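Side-chain contacts in uncharacterized protein (Bordetella pertussis, PDB 3FVV), which probably removes the phosphate from L-histidinol phosphate, yielding the direct precursor of histidine, as a magnesium-dependent hydrolase of the haloacid dehalogenase-like superfamily: residues L6-L11 with N165-G170; V121-A126 with Q132-T137. All coordinates share one frame; numbering follows the deposited sequence.

Contact 1 (L6-L11 with N165-G170); sequences LALFDL and NQWLAG. With SO4 (sulfate ion), chain C.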
loop_
_atom_site.group_PDB
_atom_site.type_symbol
_atom_site.label_atom_id
_atom_site.label_comp_id
_atom_site.label_asym_id
_atom_site.label_seq_id
_atom_site.Cartn_x
_atom_site.Cartn_y
_atom_site.Cartn_z
ATOM N N LEU A 6 -5.526 -0.684 -17.870
ATOM C CA LEU A 6 -5.491 -0.980 -16.433
ATOM C C LEU A 6 -4.522 0.024 -15.804
ATOM O O LEU A 6 -3.420 0.284 -16.351
ATOM C CB LEU A 6 -4.975 -2.378 -16.210
ATOM C CG LEU A 6 -4.919 -2.923 -14.793
ATOM C CD1 LEU A 6 -6.291 -3.057 -14.244
ATOM C CD2 LEU A 6 -4.126 -4.254 -14.886
ATOM N N ALA A 7 -4.917 0.563 -14.654
ATOM C CA ALA A 7 -4.038 1.438 -13.934
ATOM C C ALA A 7 -3.891 1.026 -12.481
ATOM O O ALA A 7 -4.850 1.095 -11.690
ATOM C CB ALA A 7 -4.597 2.940 -14.044
ATOM N N LEU A 8 -2.673 0.676 -12.106
ATOM C CA LEU A 8 -2.348 0.231 -10.775
ATOM C C LEU A 8 -1.472 1.292 -10.101
ATOM O O LEU A 8 -0.497 1.804 -10.688
ATOM C CB LEU A 8 -1.565 -1.092 -10.833
ATOM C CG LEU A 8 -2.290 -2.201 -11.647
ATOM C CD1 LEU A 8 -1.372 -3.470 -11.750
ATOM C CD2 LEU A 8 -3.654 -2.548 -11.103
ATOM N N PHE A 9 -1.806 1.562 -8.844
ATOM C CA PHE A 9 -1.085 2.498 -8.023
ATOM C C PHE A 9 -0.544 1.891 -6.752
ATOM O O PHE A 9 -1.279 1.344 -5.960
ATOM C CB PHE A 9 -2.009 3.656 -7.691
ATOM C CG PHE A 9 -2.620 4.266 -8.875
ATOM C CD1 PHE A 9 -1.930 5.219 -9.603
ATOM C CD2 PHE A 9 -3.869 3.866 -9.295
ATOM C CE1 PHE A 9 -2.483 5.781 -10.707
ATOM C CE2 PHE A 9 -4.460 4.431 -10.403
ATOM C CZ PHE A 9 -3.779 5.419 -11.099
ATOM N N ASP A 10 0.749 2.030 -6.553
ATOM C CA ASP A 10 1.355 1.862 -5.222
ATOM C C ASP A 10 0.843 2.983 -4.295
ATOM O O ASP A 10 0.443 4.035 -4.753
ATOM C CB ASP A 10 2.892 1.937 -5.369
ATOM C CG ASP A 10 3.634 1.669 -4.031
ATOM O OD1 ASP A 10 3.335 0.604 -3.396
ATOM O OD2 ASP A 10 4.466 2.509 -3.607
ATOM N N LEU A 11 0.840 2.778 -2.985
ATOM C CA LEU A 11 0.406 3.819 -2.057
ATOM C C LEU A 11 1.556 4.568 -1.360
ATOM O O LEU A 11 1.753 5.769 -1.601
ATOM C CB LEU A 11 -0.524 3.250 -0.983
ATOM C CG LEU A 11 -1.042 4.243 0.053
ATOM C CD1 LEU A 11 -1.865 5.281 -0.612
ATOM C CD2 LEU A 11 -1.888 3.510 1.206
ATOM N N ASN A 165 -2.866 -10.698 -10.489
ATOM C CA ASN A 165 -3.387 -11.686 -11.481
ATOM C C ASN A 165 -4.622 -12.443 -10.912
ATOM O O ASN A 165 -5.650 -12.643 -11.624
ATOM C CB ASN A 165 -2.293 -12.611 -12.005
ATOM C CG ASN A 165 -1.246 -11.877 -12.874
ATOM O OD1 ASN A 165 -0.015 -12.105 -12.742
ATOM N ND2 ASN A 165 -1.718 -11.012 -13.748
ATOM N N GLN A 166 -4.579 -12.757 -9.616
ATOM C CA GLN A 166 -5.737 -13.406 -8.984
ATOM C C GLN A 166 -6.946 -12.503 -9.022
ATOM O O GLN A 166 -8.012 -12.964 -9.342
ATOM C CB GLN A 166 -5.439 -13.858 -7.569
ATOM C CG GLN A 166 -4.355 -14.873 -7.535
ATOM C CD GLN A 166 -3.906 -15.264 -6.163
ATOM O OE1 GLN A 166 -3.767 -14.431 -5.251
ATOM N NE2 GLN A 166 -3.594 -16.566 -6.014
ATOM N N TRP A 167 -6.778 -11.202 -8.732
ATOM C CA TRP A 167 -7.903 -10.272 -8.764
ATOM C C TRP A 167 -8.553 -10.127 -10.165
ATOM O O TRP A 167 -9.769 -10.181 -10.311
ATOM C CB TRP A 167 -7.450 -8.932 -8.180
ATOM C CG TRP A 167 -8.268 -7.788 -8.522
ATOM C CD1 TRP A 167 -9.515 -7.505 -8.074
ATOM C CD2 TRP A 167 -7.893 -6.729 -9.381
ATOM N NE1 TRP A 167 -9.954 -6.310 -8.618
ATOM C CE2 TRP A 167 -8.971 -5.817 -9.424
ATOM C CE3 TRP A 167 -6.765 -6.468 -10.144
ATOM C CZ2 TRP A 167 -8.954 -4.675 -10.199
ATOM C CZ3 TRP A 167 -6.744 -5.307 -10.902
ATOM C CH2 TRP A 167 -7.841 -4.440 -10.931
ATOM N N LEU A 168 -7.746 -9.965 -11.188
ATOM C CA LEU A 168 -8.282 -9.838 -12.520
ATOM C C LEU A 168 -9.099 -11.094 -12.885
ATOM O O LEU A 168 -10.206 -11.002 -13.439
ATOM C CB LEU A 168 -7.148 -9.607 -13.533
ATOM C CG LEU A 168 -6.484 -8.234 -13.415
ATOM C CD1 LEU A 168 -5.141 -8.183 -14.137
ATOM C CD2 LEU A 168 -7.418 -7.080 -13.868
ATOM N N ALA A 169 -8.579 -12.271 -12.563
ATOM C CA ALA A 169 -9.276 -13.520 -12.936
ATOM C C ALA A 169 -10.632 -13.610 -12.197
ATOM O O ALA A 169 -11.656 -13.969 -12.769
ATOM C CB ALA A 169 -8.397 -14.698 -12.618
ATOM N N GLY A 170 -10.638 -13.268 -10.917
ATOM C CA GLY A 170 -11.901 -13.068 -10.191
ATOM C C GLY A 170 -12.947 -12.192 -10.917
ATOM O O GLY A 170 -14.136 -12.395 -10.796
HETATM S S SO4 C . 3.386 0.060 -0.306
HETATM O O1 SO4 C . 2.224 0.927 -0.736
HETATM O O2 SO4 C . 3.305 -1.358 -0.830
HETATM O O3 SO4 C . 4.576 0.806 -0.686
HETATM O O4 SO4 C . 3.418 -0.082 1.157
#
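L6, near the start of strand 5-9, reaches W167 and L168 of helix 158-170 with both branches of one side chain. Its CB leaves the backbone in the direction of the helix, and CG stands anti to the backbone N (chi1 -177°), which carries the fork outward from the strand. CD1 sits at the edge of the benzene half of the indole, close to the ring plane and nearest W167 CH2 at 3.9 Å; it also comes within 4.2 Å of L168 CD2. CD2 meets L168 CD1 at 4.1 Å, where the two leucines reach for each other tip to tip. Two residues on, L8 starts out less directly, but its CD2 arrives 4.1 Å from W167 CZ3, approaching the ring obliquely. W167 slides past both leucines in the opposite sense, its six-membered ring touching the two in turn. The backbones stay apart, the axes of strand 6-9 and helix 165-170 no nearer than 12.7 Å, and long side chains bridge the gap. On the adjacent strand 180-185, S181 touches L6 and F183 touches L8, while H133 meets the indole ring.

Farther along segment 6-11 the surroundings change, as the central strand leads into D10 and D12, the DxD sequence of haloacid dehalogenase motif I. L11 N donates a hydrogen bond of 3.2 Å to sulfate O1, and D10 OD1 lies 2.9 Å from the same oxygen. K160, also of helix 158-170, forms a salt bridge with D10 and joins D12 N and A116 N in binding the sulfate, probably from the crystallisation liquor but consistent with a phosphate site. Contact across the two segments is apolar, which implies that methyl and ring packing joins helix to strand while the polar groups gather round D10 and L11.

Contact 2 (V121-A126 with Q132-T137); sequences VTAPIA and QHLIAT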
loop_
_atom_site.group_PDB
_atom_site.type_symbol
_atom_site.label_atom_id
_atom_site.label_comp_id
_atom_site.label_asym_id
_atom_site.label_seq_id
_atom_site.Cartn_x
_atom_site.Cartn_y
_atom_site.Cartn_z
ATOM N N VAL A 121 -6.037 -0.800 7.223
ATOM C CA VAL A 121 -5.437 0.525 7.193
ATOM C C VAL A 121 -5.663 1.236 5.872
ATOM O O VAL A 121 -5.862 2.422 5.873
ATOM C CB VAL A 121 -3.895 0.455 7.552
ATOM C CG1 VAL A 121 -3.191 1.813 7.313
ATOM C CG2 VAL A 121 -3.730 -0.022 9.002
ATOM N N THR A 122 -5.711 0.529 4.756
ATOM C CA THR A 122 -5.728 1.198 3.455
ATOM C C THR A 122 -7.062 1.275 2.735
ATOM O O THR A 122 -7.185 2.023 1.804
ATOM C CB THR A 122 -4.693 0.571 2.494
ATOM O OG1 THR A 122 -4.828 -0.859 2.496
ATOM C CG2 THR A 122 -3.249 0.947 2.946
ATOM N N ALA A 123 -8.038 0.477 3.135
ATOM C CA ALA A 123 -9.379 0.544 2.497
ATOM C C ALA A 123 -9.955 1.959 2.417
ATOM O O ALA A 123 -10.349 2.396 1.343
ATOM C CB ALA A 123 -10.359 -0.465 3.132
ATOM N N PRO A 124 -9.968 2.716 3.512
ATOM C CA PRO A 124 -10.538 4.099 3.416
ATOM C C PRO A 124 -9.667 5.062 2.594
ATOM O O PRO A 124 -10.138 6.072 2.153
ATOM C CB PRO A 124 -10.611 4.586 4.880
ATOM C CG PRO A 124 -10.682 3.284 5.673
ATOM C CD PRO A 124 -9.781 2.303 4.902
ATOM N N ILE A 125 -8.394 4.735 2.420
ATOM C CA ILE A 125 -7.470 5.537 1.604
ATOM C C ILE A 125 -7.739 5.311 0.115
ATOM O O ILE A 125 -7.721 6.273 -0.674
ATOM C CB ILE A 125 -6.011 5.176 1.920
ATOM C CG1 ILE A 125 -5.755 5.319 3.438
ATOM C CG2 ILE A 125 -5.063 6.062 1.084
ATOM C CD1 ILE A 125 -4.352 5.133 3.902
ATOM N N ALA A 126 -7.991 4.058 -0.286
ATOM C CA ALA A 126 -8.458 3.819 -1.655
ATOM C C ALA A 126 -9.734 4.569 -1.940
ATOM O O ALA A 126 -9.884 5.238 -3.005
ATOM C CB ALA A 126 -8.610 2.361 -1.950
ATOM N N GLN A 132 -11.864 2.008 -6.560
ATOM C CA GLN A 132 -12.891 1.060 -6.112
ATOM C C GLN A 132 -12.284 -0.280 -5.831
ATOM O O GLN A 132 -12.959 -1.115 -5.256
ATOM C CB GLN A 132 -13.997 0.878 -7.162
ATOM C CG GLN A 132 -14.682 2.171 -7.603
ATOM C CD GLN A 132 -15.317 2.908 -6.418
ATOM O OE1 GLN A 132 -16.055 2.311 -5.647
ATOM N NE2 GLN A 132 -14.976 4.194 -6.240
ATOM N N HIS A 133 -11.021 -0.501 -6.199
ATOM C CA HIS A 133 -10.370 -1.835 -6.031
ATOM C C HIS A 133 -9.119 -1.685 -5.232
ATOM O O HIS A 133 -8.293 -0.791 -5.534
ATOM C CB HIS A 133 -10.030 -2.404 -7.405
ATOM C CG HIS A 133 -11.251 -2.647 -8.242
ATOM N ND1 HIS A 133 -12.137 -3.674 -7.962
ATOM C CD2 HIS A 133 -11.790 -1.946 -9.262
ATOM C CE1 HIS A 133 -13.157 -3.603 -8.799
ATOM N NE2 HIS A 133 -12.967 -2.563 -9.599
ATOM N N LEU A 134 -8.937 -2.578 -4.266
ATOM C CA LEU A 134 -7.779 -2.541 -3.366
ATOM C C LEU A 134 -7.144 -3.913 -3.351
ATOM O O LEU A 134 -7.808 -4.897 -3.071
ATOM C CB LEU A 134 -8.224 -2.261 -1.949
ATOM C CG LEU A 134 -7.126 -2.261 -0.865
ATOM C CD1 LEU A 134 -6.089 -1.175 -1.070
ATOM C CD2 LEU A 134 -7.754 -2.132 0.494
ATOM N N ILE A 135 -5.858 -3.965 -3.602
ATOM C CA ILE A 135 -5.148 -5.212 -3.622
ATOM C C ILE A 135 -4.039 -5.035 -2.576
ATOM O O ILE A 135 -2.897 -4.594 -2.875
ATOM C CB ILE A 135 -4.626 -5.531 -5.049
ATOM C CG1 ILE A 135 -5.784 -5.610 -6.084
ATOM C CG2 ILE A 135 -3.851 -6.846 -5.058
ATOM C CD1 ILE A 135 -5.361 -5.275 -7.535
ATOM N N ALA A 136 -4.409 -5.339 -1.334
ATOM C CA ALA A 136 -3.564 -5.096 -0.153
ATOM C C ALA A 136 -3.343 -6.374 0.640
ATOM O O ALA A 136 -4.103 -7.306 0.530
ATOM C CB ALA A 136 -4.209 -4.029 0.790
ATOM N N THR A 137 -2.283 -6.417 1.453
ATOM C CA THR A 137 -2.078 -7.547 2.379
ATOM C C THR A 137 -3.318 -7.562 3.281
ATOM O O THR A 137 -3.774 -6.514 3.749
ATOM C CB THR A 137 -0.808 -7.352 3.140
ATOM O OG1 THR A 137 0.240 -7.377 2.171
ATOM C CG2 THR A 137 -0.541 -8.470 4.257
#
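L134 packs against the sheet-facing side of helix 119-128, its forked end set against the turn formed by T122, A123 and A126. With CG anti to the backbone N (chi1 177°), the side chain rises from strand 133-142 and divides its methyls between the helical residues. CD2 makes the shorter contacts, 3.7 Å from A123 CA, so it packs on the backbone itself as well as on the small A123 methyl, whose CB is 4.1 Å away. CD1 is more loosely apposed to A126, at 4.4 Å from A126 CB. Both L134 methyls, CD1 and CD2, lie 3.8 Å from T122 OG1, one on each branch of the fork. The side chains of T122 and L134 cross at about a right angle.

A136, two residues along the strand, adds a second point of support: its CB comes 3.7 Å from T122 OG1. The hydroxyl therefore sits over a leucine and an alanine, yet its hydrogen bonds go to the carbonyl oxygens of N118, the stronger partner, and T117, just before the helix. A first torsion of 49° sets OG1 between the backbone N and the carbonyl carbon, and it leaves CG2 beside the N. The short side chains of A123, A126 and A136 permit a close approach, with the helix axis 8.6 Å from that of strand 133-136 and the two running nearly antiparallel, at 152°.

No hydrogen bond joins the two segments. On the far side of the strand, I135 packs against V164 of helix 158-170, while A126 also touches L113 of the adjoining strand. Helix 119-128 links strands 110-115 and 133-142, which are paired in parallel: this is the beta-alpha-beta crossover of a Rossmann-like core, the fold of haloacid dehalogenase-like hydrolases.

Both contacts pack a helix onto the same central sheet and are largely buried, but from opposite faces: contact 1 brings up helix 158-170, contact 2 helix 119-128. Contact 2 is nested within the chain loop closed by contact 1 and joins near neighbours in sequence, whereas contact 1 spans more than 150 residues. Large side chains fill the wide gap of contact 1; in contact 2 a single leucine is set among alanines and a threonine, and the axes come closer; its A123 reaches the surface. The two also meet directly, W167 against I135 and L11 against T122 and I125. The sulfate lies beside segment 6-11, where T115 and A116, leading from strand 110-115 toward helix 119-128, bind it too.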